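Local atomic coordinates of pili retraction protein PilT (Thermus thermophilus, PDB entry 5FL3), a protein that probably binds and hydrolyses ATP as a motor of the GSP E secretion ATPase family, thought to power retraction of pili. Residues H239-W244 against S275-P280; G134-T139 against L233-L238; N164-E169 against V184-G189. All blocks are in the same frame, centred on the assembly; numbering follows the deposited sequence.

Interaction 1 of 3, residues H239-W244 against S275-P280; sequences HTLDAW and SQRLLP. With ADP (adenosine-5'-diphosphate), chain B.
In the nucleotide-binding core of this P-loop ATPase, the turn before helix 243-251 lays Leu241 and Asp242 against Ser275 and Arg277 of strand 270-280, the two segments running 124° apart at the contact. Ser275 carries the middle of the contact. Its CB lies 3.4 Å from Leu241 O, and its OG comes within 3.2 Å of Asp242 CA. The hydroxyl stands anti to the carbonyl carbon (chi1 -65°), where it can also hydrogen-bond to Thr139 OG1. Thr139 OG1 in turn bonds Thr240 O, joining Ser275 to the turn. Serine is small enough for the turn to lie close over its CB, and its OG has a polar partner in a buried spot.

Arg277 reaches from the strand across to the turn. Its chain bends at chi2 and chi3, bringing the guanidinium edge to Leu241 O in the plane of the group; the 3.5 Å bond from Arg277 NH2 to Leu241 O is weak, and the place of NH2 is doubtful. Arg277 NH1 bonds Ala349 O, and the Leu241 side chain touches Pro141 near the nucleotide. Asp242 occupies the N-cap of helix 243-251: OD1 accepts a backbone N-H of the first turn, OD2 pairs with Arg245, and Ala243 N is taken by Glu292. An aspartate here caps one amide at the helix start, and its negative charge would probably interact favourably with the helix dipole.

Further along the strand, Leu278 points both methyls at one face of the ADP base, CD2 lying 3.6 Å from N1, while CD1 is 3.5 Å from O4' of the ribose. A branched apolar side chain fits a flat aromatic base. One strand thus packs against a capped helix start and lines the adenine pocket, as in a P-loop NTPase core.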
loop_
_atom_site.group_PDB
_atom_site.type_symbol
_atom_site.label_atom_id
_atom_site.label_comp_id
_atom_site.label_asym_id
_atom_site.label_seq_id
_atom_site.Cartn_x
_atom_site.Cartn_y
_atom_site.Cartn_z
ATOM N N HIS A 239 -8.718 -2.006 -3.404
ATOM C CA HIS A 239 -8.137 -1.917 -4.743
ATOM C C HIS A 239 -8.733 -0.807 -5.599
ATOM O O HIS A 239 -8.277 -0.566 -6.722
ATOM C CB HIS A 239 -8.359 -3.230 -5.456
ATOM C CG HIS A 239 -9.806 -3.618 -5.507
ATOM N ND1 HIS A 239 -10.459 -4.200 -4.436
ATOM C CD2 HIS A 239 -10.741 -3.459 -6.475
ATOM C CE1 HIS A 239 -11.722 -4.411 -4.757
ATOM N NE2 HIS A 239 -11.920 -3.970 -5.988
ATOM N N THR A 240 -9.758 -0.150 -5.066
ATOM C CA THR A 240 -10.590 0.779 -5.827
ATOM C C THR A 240 -9.949 2.126 -6.156
ATOM O O THR A 240 -9.139 2.646 -5.394
ATOM C CB THR A 240 -11.881 1.038 -5.080
ATOM O OG1 THR A 240 -11.568 1.240 -3.700
ATOM C CG2 THR A 240 -12.790 -0.166 -5.217
ATOM N N LEU A 241 -10.360 2.696 -7.285
ATOM C CA LEU A 241 -9.625 3.778 -7.946
ATOM C C LEU A 241 -9.829 5.134 -7.296
ATOM O O LEU A 241 -8.912 5.962 -7.298
ATOM C CB LEU A 241 -10.015 3.869 -9.428
ATOM C CG LEU A 241 -9.702 2.709 -10.375
ATOM C CD1 LEU A 241 -8.244 2.286 -10.209
ATOM C CD2 LEU A 241 -10.693 1.514 -10.203
ATOM N N ASP A 242 -11.020 5.377 -6.757
ATOM C CA ASP A 242 -11.299 6.661 -6.101
ATOM C C ASP A 242 -12.286 6.494 -4.963
ATOM O O ASP A 242 -12.671 5.375 -4.637
ATOM C CB ASP A 242 -11.832 7.690 -7.108
ATOM C CG ASP A 242 -12.974 7.151 -7.963
ATOM O OD1 ASP A 242 -13.631 6.146 -7.585
ATOM O OD2 ASP A 242 -13.213 7.747 -9.036
ATOM N N ALA A 243 -12.711 7.607 -4.376
ATOM C CA ALA A 243 -13.612 7.563 -3.230
ATOM C C ALA A 243 -14.981 6.991 -3.602
ATOM O O ALA A 243 -15.487 6.092 -2.938
ATOM C CB ALA A 243 -13.758 8.943 -2.623
ATOM N N TRP A 244 -15.573 7.513 -4.666
ATOM C CA TRP A 244 -16.846 7.002 -5.156
ATOM C C TRP A 244 -16.848 5.466 -5.288
ATOM O O TRP A 244 -17.688 4.792 -4.700
ATOM C CB TRP A 244 -17.176 7.671 -6.489
ATOM C CG TRP A 244 -18.291 7.024 -7.251
ATOM C CD1 TRP A 244 -18.180 6.307 -8.411
ATOM C CD2 TRP A 244 -19.690 7.030 -6.913
ATOM N NE1 TRP A 244 -19.419 5.862 -8.811
ATOM C CE2 TRP A 244 -20.363 6.292 -7.914
ATOM C CE3 TRP A 244 -20.435 7.586 -5.867
ATOM C CZ2 TRP A 244 -21.745 6.095 -7.896
ATOM C CZ3 TRP A 244 -21.798 7.392 -5.851
ATOM C CH2 TRP A 244 -22.443 6.651 -6.863
ATOM N N SER A 275 -7.205 7.852 -2.099
ATOM C CA SER A 275 -7.050 7.053 -3.309
ATOM C C SER A 275 -5.833 7.514 -4.080
ATOM O O SER A 275 -5.626 8.693 -4.273
ATOM C CB SER A 275 -8.299 7.129 -4.170
ATOM O OG SER A 275 -9.396 6.544 -3.498
ATOM N N GLN A 276 -5.007 6.565 -4.498
ATOM C CA GLN A 276 -3.695 6.897 -5.005
ATOM C C GLN A 276 -3.434 6.306 -6.375
ATOM O O GLN A 276 -3.920 5.228 -6.702
ATOM C CB GLN A 276 -2.628 6.420 -4.025
ATOM C CG GLN A 276 -2.694 7.147 -2.704
ATOM C CD GLN A 276 -1.571 6.776 -1.779
ATOM O OE1 GLN A 276 -0.629 6.077 -2.161
ATOM N NE2 GLN A 276 -1.658 7.238 -0.558
ATOM N N ARG A 277 -2.658 7.040 -7.164
ATOM C CA ARG A 277 -2.163 6.578 -8.446
ATOM C C ARG A 277 -0.734 7.103 -8.557
ATOM O O ARG A 277 -0.475 8.231 -8.175
ATOM C CB ARG A 277 -3.060 7.082 -9.585
ATOM C CG ARG A 277 -2.948 6.341 -10.894
ATOM C CD ARG A 277 -4.064 5.289 -11.037
ATOM N NE ARG A 277 -5.352 5.676 -10.433
ATOM C CZ ARG A 277 -6.277 6.460 -11.002
ATOM N NH1 ARG A 277 -6.076 7.012 -12.202
ATOM N NH2 ARG A 277 -7.410 6.711 -10.351
ATOM N N LEU A 278 0.195 6.275 -9.023
ATOM C CA LEU A 278 1.576 6.714 -9.231
ATOM C C LEU A 278 1.855 6.939 -10.711
ATOM O O LEU A 278 1.868 5.983 -11.488
ATOM C CB LEU A 278 2.567 5.692 -8.680
ATOM C CG LEU A 278 2.706 5.702 -7.168
ATOM C CD1 LEU A 278 3.611 4.581 -6.702
ATOM C CD2 LEU A 278 3.252 7.046 -6.760
ATOM N N LEU A 279 2.074 8.197 -11.097
ATOM C CA LEU A 279 2.272 8.555 -12.504
ATOM C C LEU A 279 3.728 8.847 -12.791
ATOM O O LEU A 279 4.444 9.359 -11.915
ATOM C CB LEU A 279 1.435 9.773 -12.887
ATOM C CG LEU A 279 -0.073 9.719 -12.639
ATOM C CD1 LEU A 279 -0.748 10.713 -13.560
ATOM C CD2 LEU A 279 -0.633 8.346 -12.857
ATOM N N PRO A 280 4.179 8.530 -14.020
ATOM C CA PRO A 280 5.581 8.817 -14.346
ATOM C C PRO A 280 5.833 10.314 -14.252
ATOM O O PRO A 280 5.014 11.112 -14.722
ATOM C CB PRO A 280 5.742 8.296 -15.780
ATOM C CG PRO A 280 4.348 8.167 -16.312
ATOM C CD PRO A 280 3.438 7.941 -15.150
HETATM P PB ADP B . 1.113 -0.794 -3.185
HETATM O O1B ADP B . 1.395 -2.035 -4.020
HETATM O O2B ADP B . -0.061 0.025 -3.677
HETATM O O3B ADP B . 1.087 -1.032 -1.693
HETATM P PA ADP B . 3.809 0.186 -2.682
HETATM O O1A ADP B . 4.306 -1.248 -2.618
HETATM O O2A ADP B . 3.827 1.079 -1.446
HETATM O O3A ADP B . 2.365 0.195 -3.423
HETATM O "O5'" ADP B . 4.654 0.981 -3.801
HETATM C "C5'" ADP B . 5.187 0.361 -4.974
HETATM C "C4'" ADP B . 6.439 1.153 -5.362
HETATM O "O4'" ADP B . 6.123 2.545 -5.479
HETATM C "C3'" ADP B . 7.552 1.025 -4.330
HETATM O "O3'" ADP B . 8.730 0.662 -5.051
HETATM C "C2'" ADP B . 7.677 2.404 -3.688
HETATM O "O2'" ADP B . 9.035 2.805 -3.480
HETATM C "C1'" ADP B . 7.009 3.346 -4.680
HETATM N N9 ADP B . 6.243 4.441 -4.012
HETATM C C8 ADP B . 5.423 4.295 -2.947
HETATM N N7 ADP B . 4.858 5.474 -2.574
HETATM C C5 ADP B . 5.328 6.419 -3.418
HETATM C C6 ADP B . 5.142 7.880 -3.590
HETATM N N6 ADP B . 4.317 8.557 -2.761
HETATM N N1 ADP B . 5.819 8.495 -4.610
HETATM C C2 ADP B . 6.637 7.815 -5.442
HETATM N N3 ADP B . 6.849 6.485 -5.345
HETATM C C4 ADP B . 6.240 5.742 -4.370
#

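Interaction 2 of 3, residues G134-T139 against L233-L238; sequences GLILVT and LVLSTL
Gly134-Thr139 and Leu233-Leu238 are neighbouring parallel strands in the core sheet of the P-loop ATPase fold, crossing at -30°. The tight part runs from Gly134 to Val138, where four backbone hydrogen bonds link the strands in regular parallel fashion; Ile136 N meets Val234 O at 2.8 Å, and Ser236 N meets Ile136 O at 3.0 Å. Toward the C-terminal ends the ladder slackens, and Val138 O stands 3.6 Å from Leu238 N. Even this slack end has no solvent side, since every residue of both strands is buried.

On one face Ile136 stands beside Leu235, pointing the same way, its CD1 3.7 Å from Leu235 CD2 and 3.9 Å from Leu233 CD1; helix 146-160 packs over this face through Leu150 and Leu153. On the other, Leu135 sets CG anti to its backbone N (chi1 180°), which swings CD1 to 3.6 Å from Val234 CG1, beneath helix 218-230. Branched apolar residues suit a strand sandwiched between helices, and the small Ser236 lets Leu137 lie close, its CD2 3.7 Å from Ser236 CB. The polar end of Ser236 is accounted for by the neighbouring strand: its OG hydrogen-bonds to Val212 O.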
loop_
_atom_site.group_PDB
_atom_site.type_symbol
_atom_site.label_atom_id
_atom_site.label_comp_id
_atom_site.label_asym_id
_atom_site.label_seq_id
_atom_site.Cartn_x
_atom_site.Cartn_y
_atom_site.Cartn_z
ATOM N N GLY A 134 -11.961 5.490 14.250
ATOM C CA GLY A 134 -12.351 5.658 12.859
ATOM C C GLY A 134 -11.565 4.834 11.843
ATOM O O GLY A 134 -10.523 4.233 12.156
ATOM N N LEU A 135 -12.078 4.804 10.616
ATOM C CA LEU A 135 -11.490 4.011 9.544
ATOM C C LEU A 135 -10.791 4.889 8.495
ATOM O O LEU A 135 -11.431 5.738 7.866
ATOM C CB LEU A 135 -12.563 3.149 8.867
ATOM C CG LEU A 135 -12.050 2.272 7.717
ATOM C CD1 LEU A 135 -11.106 1.176 8.223
ATOM C CD2 LEU A 135 -13.195 1.672 6.899
ATOM N N ILE A 136 -9.482 4.688 8.332
ATOM C CA ILE A 136 -8.698 5.363 7.295
ATOM C C ILE A 136 -8.448 4.356 6.173
ATOM O O ILE A 136 -7.852 3.316 6.404
ATOM C CB ILE A 136 -7.339 5.920 7.858
ATOM C CG1 ILE A 136 -7.582 7.108 8.791
ATOM C CG2 ILE A 136 -6.371 6.318 6.740
ATOM C CD1 ILE A 136 -6.382 7.421 9.677
ATOM N N LEU A 137 -8.923 4.646 4.969
ATOM C CA LEU A 137 -8.715 3.747 3.826
ATOM C C LEU A 137 -7.772 4.339 2.789
ATOM O O LEU A 137 -8.012 5.430 2.270
ATOM C CB LEU A 137 -10.045 3.410 3.150
ATOM C CG LEU A 137 -10.957 2.524 3.980
ATOM C CD1 LEU A 137 -12.268 2.306 3.234
ATOM C CD2 LEU A 137 -10.247 1.193 4.302
ATOM N N VAL A 138 -6.704 3.613 2.492
ATOM C CA VAL A 138 -5.789 3.993 1.425
ATOM C C VAL A 138 -6.019 3.059 0.227
ATOM O O VAL A 138 -5.763 1.862 0.330
ATOM C CB VAL A 138 -4.328 3.909 1.894
ATOM C CG1 VAL A 138 -3.388 4.374 0.783
ATOM C CG2 VAL A 138 -4.131 4.721 3.139
ATOM N N THR A 139 -6.514 3.578 -0.894
ATOM C CA THR A 139 -6.957 2.694 -1.988
ATOM C C THR A 139 -6.211 2.909 -3.308
ATOM O O THR A 139 -5.569 3.945 -3.525
ATOM C CB THR A 139 -8.462 2.850 -2.281
ATOM O OG1 THR A 139 -8.677 4.011 -3.098
ATOM C CG2 THR A 139 -9.257 2.991 -0.996
ATOM N N LEU A 233 -8.696 3.121 16.170
ATOM C CA LEU A 233 -8.262 3.626 14.871
ATOM C C LEU A 233 -7.862 2.460 13.960
ATOM O O LEU A 233 -6.946 1.686 14.287
ATOM C CB LEU A 233 -7.089 4.590 15.015
ATOM C CG LEU A 233 -6.642 5.210 13.688
ATOM C CD1 LEU A 233 -7.731 6.109 13.113
ATOM C CD2 LEU A 233 -5.375 6.001 13.872
ATOM N N VAL A 234 -8.540 2.350 12.817
ATOM C CA VAL A 234 -8.300 1.264 11.880
ATOM C C VAL A 234 -7.777 1.789 10.537
ATOM O O VAL A 234 -8.365 2.692 9.922
ATOM C CB VAL A 234 -9.600 0.420 11.654
ATOM C CG1 VAL A 234 -9.331 -0.756 10.744
ATOM C CG2 VAL A 234 -10.139 -0.086 12.978
ATOM N N LEU A 235 -6.662 1.225 10.088
ATOM C CA LEU A 235 -6.126 1.539 8.764
ATOM C C LEU A 235 -6.270 0.330 7.834
ATOM O O LEU A 235 -5.981 -0.796 8.225
ATOM C CB LEU A 235 -4.654 1.956 8.848
ATOM C CG LEU A 235 -4.185 2.803 10.032
ATOM C CD1 LEU A 235 -2.750 3.195 9.804
ATOM C CD2 LEU A 235 -5.030 4.030 10.213
ATOM N N SER A 236 -6.717 0.560 6.609
ATOM C CA SER A 236 -6.784 -0.530 5.646
ATOM C C SER A 236 -6.740 -0.021 4.221
ATOM O O SER A 236 -6.680 1.186 3.970
ATOM C CB SER A 236 -8.036 -1.379 5.852
ATOM O OG SER A 236 -7.860 -2.654 5.274
ATOM N N THR A 237 -6.752 -0.963 3.291
ATOM C CA THR A 237 -6.673 -0.655 1.867
ATOM C C THR A 237 -7.720 -1.401 1.084
ATOM O O THR A 237 -8.165 -2.471 1.473
ATOM C CB THR A 237 -5.319 -1.036 1.275
ATOM O OG1 THR A 237 -5.260 -2.464 1.139
ATOM C CG2 THR A 237 -4.192 -0.558 2.184
ATOM N N LEU A 238 -8.090 -0.834 -0.052
ATOM C CA LEU A 238 -8.937 -1.529 -1.003
ATOM C C LEU A 238 -8.303 -1.263 -2.384
ATOM O O LEU A 238 -7.433 -0.405 -2.509
ATOM C CB LEU A 238 -10.389 -1.043 -0.881
ATOM C CG LEU A 238 -11.580 -1.885 -1.352
ATOM C CD1 LEU A 238 -11.632 -3.260 -0.698
ATOM C CD2 LEU A 238 -12.875 -1.137 -1.097
#

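Interaction 3 of 3, residues N164-E169 against V184-G189; sequences NIITIE and VQREVG
The carboxylate of Glu169 and the amide of Gln185 lie nearly coplanar, their planes 16° apart, while the side chains cross at a slant. Gln185 NE2 gives a hydrogen bond of 2.9 Å to Glu169 OE2, arriving at the syn lone pair. The anti side of the same oxygen receives Thr167 OG1 at 2.7 Å, tilted 29° out of the carboxylate plane; two donors thus grip one atom, which probably limits the rotation of the carboxylate. Thr167 holds OG1 in the crowded position between backbone N and carbonyl carbon (chi1 82°), which brings it alongside the Gln185 chain. The amide is gripped by the loop that joins the strands: OE1 accepts from His176 N, and NE2 also donates to Phe174 O.

Behind these side chains the strands pair in parallel through five backbone bonds, among them Val188 N to Glu169 O at 2.8 Å. On the opposite face Ile166 and Ile168 are apolar and suit cover by helix 195-202; Ile168 CG2 lies 3.9 Å from Val188 CG2, the side chains crossing at about a right angle, and both touch Phe195.

Strand 182-187 is the edge of this chain's core sheet. Strand 164-169 runs into an acidic segment that is probably the Asp box of secretion ATPases, and the Glu169 side chain lies about 7 Å from that of the ADP-binding Ser147, consistent with the Asp box lying beside the nucleotide site in this family.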
loop_
_atom_site.group_PDB
_atom_site.type_symbol
_atom_site.label_atom_id
_atom_site.label_comp_id
_atom_site.label_asym_id
_atom_site.label_seq_id
_atom_site.Cartn_x
_atom_site.Cartn_y
_atom_site.Cartn_z
ATOM N N ASN A 164 -0.613 1.301 21.324
ATOM C CA ASN A 164 -0.367 -0.050 20.886
ATOM C C ASN A 164 -0.882 -0.237 19.444
ATOM O O ASN A 164 -2.084 -0.199 19.179
ATOM C CB ASN A 164 -1.015 -1.027 21.846
ATOM C CG ASN A 164 -0.647 -2.440 21.542
ATOM O OD1 ASN A 164 0.494 -2.723 21.141
ATOM N ND2 ASN A 164 -1.606 -3.352 21.710
ATOM N N ILE A 165 0.041 -0.413 18.515
ATOM C CA ILE A 165 -0.268 -0.520 17.093
ATOM C C ILE A 165 -0.083 -1.943 16.624
ATOM O O ILE A 165 1.029 -2.474 16.699
ATOM C CB ILE A 165 0.641 0.365 16.246
ATOM C CG1 ILE A 165 0.511 1.848 16.642
ATOM C CG2 ILE A 165 0.351 0.149 14.805
ATOM C CD1 ILE A 165 1.643 2.718 16.047
ATOM N N ILE A 166 -1.166 -2.554 16.144
ATOM C CA ILE A 166 -1.134 -3.941 15.688
ATOM C C ILE A 166 -1.446 -4.009 14.202
ATOM O O ILE A 166 -2.521 -3.602 13.753
ATOM C CB ILE A 166 -2.131 -4.810 16.469
ATOM C CG1 ILE A 166 -1.915 -4.619 17.981
ATOM C CG2 ILE A 166 -2.019 -6.284 16.057
ATOM C CD1 ILE A 166 -2.892 -5.405 18.842
ATOM N N THR A 167 -0.490 -4.507 13.436
ATOM C CA THR A 167 -0.645 -4.579 11.993
ATOM C C THR A 167 -0.758 -6.042 11.562
ATOM O O THR A 167 -0.142 -6.912 12.167
ATOM C CB THR A 167 0.536 -3.860 11.249
ATOM O OG1 THR A 167 1.676 -4.720 11.155
ATOM C CG2 THR A 167 0.933 -2.594 11.976
ATOM N N ILE A 168 -1.583 -6.307 10.545
ATOM C CA ILE A 168 -1.739 -7.654 9.984
ATOM C C ILE A 168 -1.491 -7.569 8.482
ATOM O O ILE A 168 -2.228 -6.908 7.750
ATOM C CB ILE A 168 -3.123 -8.266 10.281
ATOM C CG1 ILE A 168 -3.249 -8.604 11.776
ATOM C CG2 ILE A 168 -3.292 -9.565 9.528
ATOM C CD1 ILE A 168 -3.720 -7.496 12.615
ATOM N N GLU A 169 -0.425 -8.225 8.042
ATOM C CA GLU A 169 0.201 -7.906 6.760
ATOM C C GLU A 169 0.457 -9.148 5.959
ATOM O O GLU A 169 0.760 -10.210 6.520
ATOM C CB GLU A 169 1.530 -7.150 6.958
ATOM C CG GLU A 169 1.342 -5.764 7.555
ATOM C CD GLU A 169 2.629 -5.009 7.745
ATOM O OE1 GLU A 169 3.155 -4.482 6.736
ATOM O OE2 GLU A 169 3.095 -4.934 8.909
ATOM N N VAL A 184 3.222 -3.947 16.780
ATOM C CA VAL A 184 3.138 -5.395 16.742
ATOM C C VAL A 184 2.773 -5.761 15.327
ATOM O O VAL A 184 1.680 -5.435 14.869
ATOM C CB VAL A 184 2.077 -5.926 17.721
ATOM C CG1 VAL A 184 1.852 -7.411 17.525
ATOM C CG2 VAL A 184 2.485 -5.621 19.163
ATOM N N GLN A 185 3.691 -6.428 14.629
ATOM C CA GLN A 185 3.488 -6.771 13.217
ATOM C C GLN A 185 3.404 -8.281 12.993
ATOM O O GLN A 185 4.337 -9.044 13.266
ATOM C CB GLN A 185 4.596 -6.166 12.360
ATOM C CG GLN A 185 4.836 -4.687 12.651
ATOM C CD GLN A 185 5.796 -4.074 11.663
ATOM O OE1 GLN A 185 6.958 -3.817 11.985
ATOM N NE2 GLN A 185 5.324 -3.857 10.443
ATOM N N ARG A 186 2.259 -8.680 12.460
ATOM C CA ARG A 186 1.870 -10.066 12.329
ATOM C C ARG A 186 1.725 -10.449 10.858
ATOM O O ARG A 186 0.816 -9.982 10.185
ATOM C CB ARG A 186 0.566 -10.295 13.102
ATOM C CG ARG A 186 0.848 -10.713 14.501
ATOM C CD ARG A 186 -0.132 -10.283 15.539
ATOM N NE ARG A 186 -1.349 -11.075 15.616
ATOM C CZ ARG A 186 -1.461 -12.395 15.811
ATOM N NH1 ARG A 186 -0.418 -13.203 15.923
ATOM N NH2 ARG A 186 -2.681 -12.908 15.883
ATOM N N GLU A 187 2.626 -11.298 10.371
ATOM C CA GLU A 187 2.653 -11.677 8.955
ATOM C C GLU A 187 1.714 -12.853 8.697
ATOM O O GLU A 187 1.781 -13.874 9.394
ATOM C CB GLU A 187 4.089 -12.023 8.516
ATOM C CG GLU A 187 4.368 -11.765 7.040
ATOM C CD GLU A 187 5.840 -11.490 6.724
ATOM O OE1 GLU A 187 6.732 -11.939 7.482
ATOM O OE2 GLU A 187 6.110 -10.822 5.699
ATOM N N VAL A 188 0.832 -12.695 7.712
ATOM C CA VAL A 188 -0.113 -13.746 7.341
ATOM C C VAL A 188 0.643 -14.933 6.753
ATOM O O VAL A 188 1.506 -14.761 5.892
ATOM C CB VAL A 188 -1.151 -13.245 6.325
ATOM C CG1 VAL A 188 -1.923 -14.405 5.742
ATOM C CG2 VAL A 188 -2.090 -12.200 6.968
ATOM N N GLY A 189 0.338 -16.124 7.250
ATOM C CA GLY A 189 1.031 -17.332 6.852
ATOM C C GLY A 189 2.138 -17.741 7.816
ATOM O O GLY A 189 2.628 -18.871 7.752
#

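In the fold
Following the chain, strand 134-139 comes first and leads through the ADP-binding loop and helix 146-160 to strand 164-169. Interaction 3 then closes a short connection of 14 residues when 184-189 returns beside that strand at the sheet's edge. It is nested inside the much longer loop of 93 residues that interaction 2 closes when strand 233-238 arrives next to 134-139. Interaction 1 follows in series: its first segment continues directly from strand 233-238, and strand 270-280 closes the loop on the other flank of 134-139. Interactions 1 and 2 touch, while interaction 3 stays about 14 Å from interaction 1 at their nearest atoms. All three reach the same sheet, interaction 1 through strand 270-280.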